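Local structure of Exo-alpha-sialidase (Clostridium perfringens, 2VO8) at residues E73-P76 with G77-R80; G87-I90 with E91-S94. The protein is the cohesin module of a family 33 glycoside hydrolase, an exo-alpha-sialidase, and probably binds a dockerin partner tightly to assemble toxin complexes. All coordinates share one frame; numbering follows the deposited sequence.

Contact 1: residues E73-P76 with G77-R80; sequences EVEP and GKVR
The carboxylate of Glu-73 reaches along the hairpin to the amide of Gly-77, which meets OE2 on its anti side, 18° out of the carboxylate plane. With Gly-77 N to Glu-73 OE2 at 2.9 Å and an N-H...O angle of 169°, the bond is of normal length and nearly straight. CG stands anti to the backbone N (chi1 -171°) and the chain runs on extended, which gives Glu-73 the length to reach the third residue of the turn; OE2 is also hydrogen-bonded to Tyr-50 OH, so this oxygen has two hydrogen-bond partners. The other flat group, the Arg-80 guanidinium, is met obliquely by a methyl, Val-74 CG1 lying 3.4 Å from Arg-80 NH1.

The backbone between them is a two-residue hairpin loop. A type II turn runs from Glu-75 to Lys-78, with Pro-76 at its second position, where its ring suits the required phi, and Gly-77 at the third, where phi is positive, a conformation that glycine takes up readily. Lys-78 N closes it on Glu-75 O at 3.0 Å. Val-74 and Glu-75 then both face Lys-78 in a classic beta bulge, their amides sharing Lys-78 O through two weak bonds. On one face Glu-75 and Lys-78 lie side by side, pointing the same way, in a long salt bridge (OE1 to NZ 3.8 Å). On the other, Val-79 CG2 rests 4.1 Å from Glu-73 CG.

The hairpin joins strand 67-75 to strand 78-85, which pairs on its other edge with strand 41-49; Val-79 also packs on Leu-57 and Ile-60 of strand 55-62.

Contact 2: residues G87-I90 with E91-S94; sequences GNEI and EKDS
Glu-89 and Lys-92 form a salt bridge over a loop of the cohesin fold that leads into a type I beta turn, Glu-91 to Ser-94. Lys-92 NZ lies 3.3 Å from Glu-89 OE2, although the ammonium position is somewhat uncertain. Two waters bridge the same pair. One donates to Glu-89 OE2 and to the carbonyl oxygen of Ile-90, each at 2.6 Å, and accepts from Lys-92 NZ; the other also links OE2 to NZ. Long side chains with charged ends suit this partly exposed site: Glu-89 runs out extended, whereas Lys-92 bends at chi2 (-79°), folding its chain back toward the glutamate.

Within the turn, Ser-94 OG lies 2.5 Å from Glu-91 O, so close that the details of this bond are doubtful, and Ser-94 N makes a weak bond to the same oxygen. Serine is short enough for its hydroxyl to turn back on the carbonyl that opens the turn. Asp-93, at the third position, uses OD1 to accept from Gly-34 N.

Beneath the polar layer Ile-90 is buried, as befits a branched hydrocarbon packing on Ile-32 and Val-41. Standing beside its own carbonyl carbon, its CG2 is carried to the side of the residues that follow, where it lies 3.5 Å from Ser-94 OG.

How the contacts relate
Contact 1 comes first along the chain, and strand 78-85 connects the two: it leaves the hairpin of 73-80 and delivers the chain to the loop holding 87-94, which then enters strand 95-103. Their centres lie 26 Å apart, on opposite sides of the centre of the chain, and their nearest atoms are about 15 Å apart, so they do not touch. Both border strand 41-49, contact 1 through its pairing with 78-85 and contact 2 through Val-41 and Tyr-42. They thus mark two chain reversals of different build in the all-beta cohesin module, a tight hairpin between adjacent strands and a longer loop carrying the chain across to strand 95-103, which pairs with 26-33 and 55-62.

Contact 1: residues E73-P76 with G77-R80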
loop_
_atom_site.group_PDB
_atom_site.type_symbol
_atom_site.label_atom_id
_atom_site.label_comp_id
_atom_site.label_asym_id
_atom_site.label_seq_id
_atom_site.Cartn_x
_atom_site.Cartn_y
_atom_site.Cartn_z
ATOM N N GLU A 73 7.495 -7.717 7.291
ATOM C CA GLU A 73 7.780 -6.616 8.160
ATOM C C GLU A 73 9.271 -6.719 8.488
ATOM O O GLU A 73 9.679 -7.529 9.353
ATOM C CB GLU A 73 6.888 -6.683 9.391
ATOM C CG GLU A 73 7.024 -5.439 10.199
ATOM C CD GLU A 73 5.885 -5.212 11.162
ATOM O OE1 GLU A 73 5.247 -6.192 11.572
ATOM O OE2 GLU A 73 5.671 -4.042 11.563
ATOM N N VAL A 74 10.076 -5.932 7.765
ATOM C CA VAL A 74 11.542 -5.998 7.858
ATOM C C VAL A 74 12.137 -5.243 9.062
ATOM O O VAL A 74 13.244 -5.535 9.493
ATOM C CB VAL A 74 12.216 -5.539 6.554
ATOM C CG1 VAL A 74 11.595 -6.246 5.337
ATOM C CG2 VAL A 74 12.163 -4.009 6.394
ATOM N N GLU A 75 11.393 -4.276 9.578
ATOM C CA GLU A 75 11.645 -3.662 10.882
ATOM C C GLU A 75 10.292 -3.356 11.405
ATOM O O GLU A 75 9.384 -3.213 10.622
ATOM C CB GLU A 75 12.314 -2.301 10.736
ATOM C CG GLU A 75 13.768 -2.246 10.386
ATOM C CD GLU A 75 14.227 -0.788 10.326
ATOM O OE1 GLU A 75 13.862 0.014 11.259
ATOM O OE2 GLU A 75 14.919 -0.432 9.344
ATOM N N PRO A 76 10.146 -3.171 12.729
ATOM C CA PRO A 76 8.831 -2.758 13.213
ATOM C C PRO A 76 8.327 -1.492 12.468
ATOM O O PRO A 76 9.054 -0.487 12.366
ATOM C CB PRO A 76 9.090 -2.479 14.693
ATOM C CG PRO A 76 10.239 -3.328 15.020
ATOM C CD PRO A 76 11.115 -3.323 13.832
ATOM N N GLY A 77 7.136 -1.581 11.890
ATOM C CA GLY A 77 6.512 -0.430 11.233
ATOM C C GLY A 77 7.001 -0.142 9.821
ATOM O O GLY A 77 6.680 0.902 9.264
ATOM N N LYS A 78 7.767 -1.070 9.251
ATOM C CA LYS A 78 8.264 -0.970 7.856
ATOM C C LYS A 78 8.083 -2.310 7.167
ATOM O O LYS A 78 8.718 -3.288 7.557
ATOM C CB LYS A 78 9.732 -0.565 7.811
ATOM C CG LYS A 78 9.981 0.821 8.403
ATOM C CD LYS A 78 11.402 1.252 8.217
ATOM C CE LYS A 78 11.619 2.672 8.744
ATOM N NZ LYS A 78 13.040 2.951 9.056
ATOM N N VAL A 79 7.198 -2.338 6.161
ATOM C CA VAL A 79 6.721 -3.601 5.564
ATOM C C VAL A 79 6.993 -3.569 4.051
ATOM O O VAL A 79 6.455 -2.721 3.322
ATOM C CB VAL A 79 5.240 -3.853 5.795
ATOM C CG1 VAL A 79 4.841 -5.330 5.352
ATOM C CG2 VAL A 79 4.824 -3.591 7.245
ATOM N N ARG A 80 7.829 -4.501 3.615
ATOM C CA ARG A 80 8.110 -4.701 2.203
ATOM C C ARG A 80 6.979 -5.512 1.600
ATOM O O ARG A 80 6.686 -6.606 2.077
ATOM C CB ARG A 80 9.445 -5.411 2.005
ATOM C CG ARG A 80 9.735 -5.610 0.531
ATOM C CD ARG A 80 11.186 -5.928 0.277
ATOM N NE ARG A 80 11.532 -7.306 0.645
ATOM C CZ ARG A 80 12.397 -7.668 1.603
ATOM N NH1 ARG A 80 13.044 -6.759 2.350
ATOM N NH2 ARG A 80 12.619 -8.960 1.832
#

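Contact 2: residues G87-I90 with E91-S94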
loop_
_atom_site.group_PDB
_atom_site.type_symbol
_atom_site.label_atom_id
_atom_site.label_comp_id
_atom_site.label_asym_id
_atom_site.label_seq_id
_atom_site.Cartn_x
_atom_site.Cartn_y
_atom_site.Cartn_z
ATOM N N GLY A 87 -0.818 -13.032 -14.589
ATOM C CA GLY A 87 -0.884 -13.216 -16.036
ATOM C C GLY A 87 -1.051 -11.929 -16.797
ATOM O O GLY A 87 -0.120 -11.528 -17.487
ATOM N N ASN A 88 -2.212 -11.284 -16.626
ATOM C CA ASN A 88 -2.562 -10.053 -17.379
ATOM C C ASN A 88 -1.782 -8.822 -16.909
ATOM O O ASN A 88 -1.382 -8.687 -15.725
ATOM C CB ASN A 88 -4.036 -9.696 -17.181
ATOM C CG ASN A 88 -4.991 -10.830 -17.537
ATOM O OD1 ASN A 88 -5.052 -11.245 -18.679
ATOM N ND2 ASN A 88 -5.730 -11.331 -16.543
ATOM N N GLU A 89 -1.664 -7.873 -17.825
ATOM C CA GLU A 89 -1.255 -6.522 -17.478
ATOM C C GLU A 89 -2.172 -5.923 -16.387
ATOM O O GLU A 89 -3.389 -6.089 -16.417
ATOM C CB GLU A 89 -1.335 -5.658 -18.752
ATOM C CG GLU A 89 -0.478 -4.477 -18.691
ATOM C CD GLU A 89 -0.667 -3.578 -19.917
ATOM O OE1 GLU A 89 -0.951 -4.097 -21.049
ATOM O OE2 GLU A 89 -0.555 -2.370 -19.726
ATOM N N ILE A 90 -1.549 -5.220 -15.450
ATOM C CA ILE A 90 -2.190 -4.571 -14.319
ATOM C C ILE A 90 -2.784 -3.271 -14.854
ATOM O O ILE A 90 -2.116 -2.532 -15.492
ATOM C CB ILE A 90 -1.123 -4.349 -13.176
ATOM C CG1 ILE A 90 -0.797 -5.706 -12.517
ATOM C CG2 ILE A 90 -1.599 -3.361 -12.110
ATOM C CD1 ILE A 90 0.202 -5.678 -11.411
ATOM N N GLU A 91 -4.055 -3.012 -14.607
ATOM C CA GLU A 91 -4.660 -1.780 -15.123
ATOM C C GLU A 91 -4.100 -0.485 -14.477
ATOM O O GLU A 91 -3.577 -0.509 -13.355
ATOM C CB GLU A 91 -6.171 -1.866 -14.973
ATOM C CG GLU A 91 -6.764 -3.116 -15.615
ATOM C CD GLU A 91 -8.270 -3.066 -15.613
ATOM O OE1 GLU A 91 -8.910 -3.958 -15.015
ATOM O OE2 GLU A 91 -8.815 -2.104 -16.200
ATOM N N LYS A 92 -4.238 0.631 -15.192
ATOM C CA LYS A 92 -3.484 1.861 -14.917
ATOM C C LYS A 92 -3.904 2.525 -13.571
ATOM O O LYS A 92 -3.105 3.232 -12.944
ATOM C CB LYS A 92 -3.668 2.855 -16.065
ATOM C CG LYS A 92 -3.324 2.317 -17.481
ATOM C CD LYS A 92 -1.796 2.292 -17.794
ATOM C CE LYS A 92 -1.515 1.697 -19.200
ATOM N NZ LYS A 92 -0.280 0.845 -19.159
ATOM N N ASP A 93 -5.147 2.304 -13.171
ATOM C CA ASP A 93 -5.710 2.975 -11.956
ATOM C C ASP A 93 -6.201 1.962 -10.919
ATOM O O ASP A 93 -7.083 2.273 -10.092
ATOM C CB ASP A 93 -6.844 3.910 -12.379
ATOM C CG ASP A 93 -6.331 5.267 -12.937
ATOM O OD1 ASP A 93 -5.160 5.433 -13.303
ATOM O OD2 ASP A 93 -7.141 6.185 -13.008
ATOM N N SER A 94 -5.632 0.764 -10.960
ATOM C CA SER A 94 -6.120 -0.329 -10.117
ATOM C C SER A 94 -5.675 -0.219 -8.641
ATOM O O SER A 94 -4.622 0.272 -8.339
ATOM C CB SER A 94 -5.791 -1.751 -10.654
ATOM O OG SER A 94 -4.741 -1.812 -11.608
HETATM O O HOH W 1 -0.468 -1.591 -17.203
HETATM O O HOH W 2 -0.056 -0.414 -21.508
#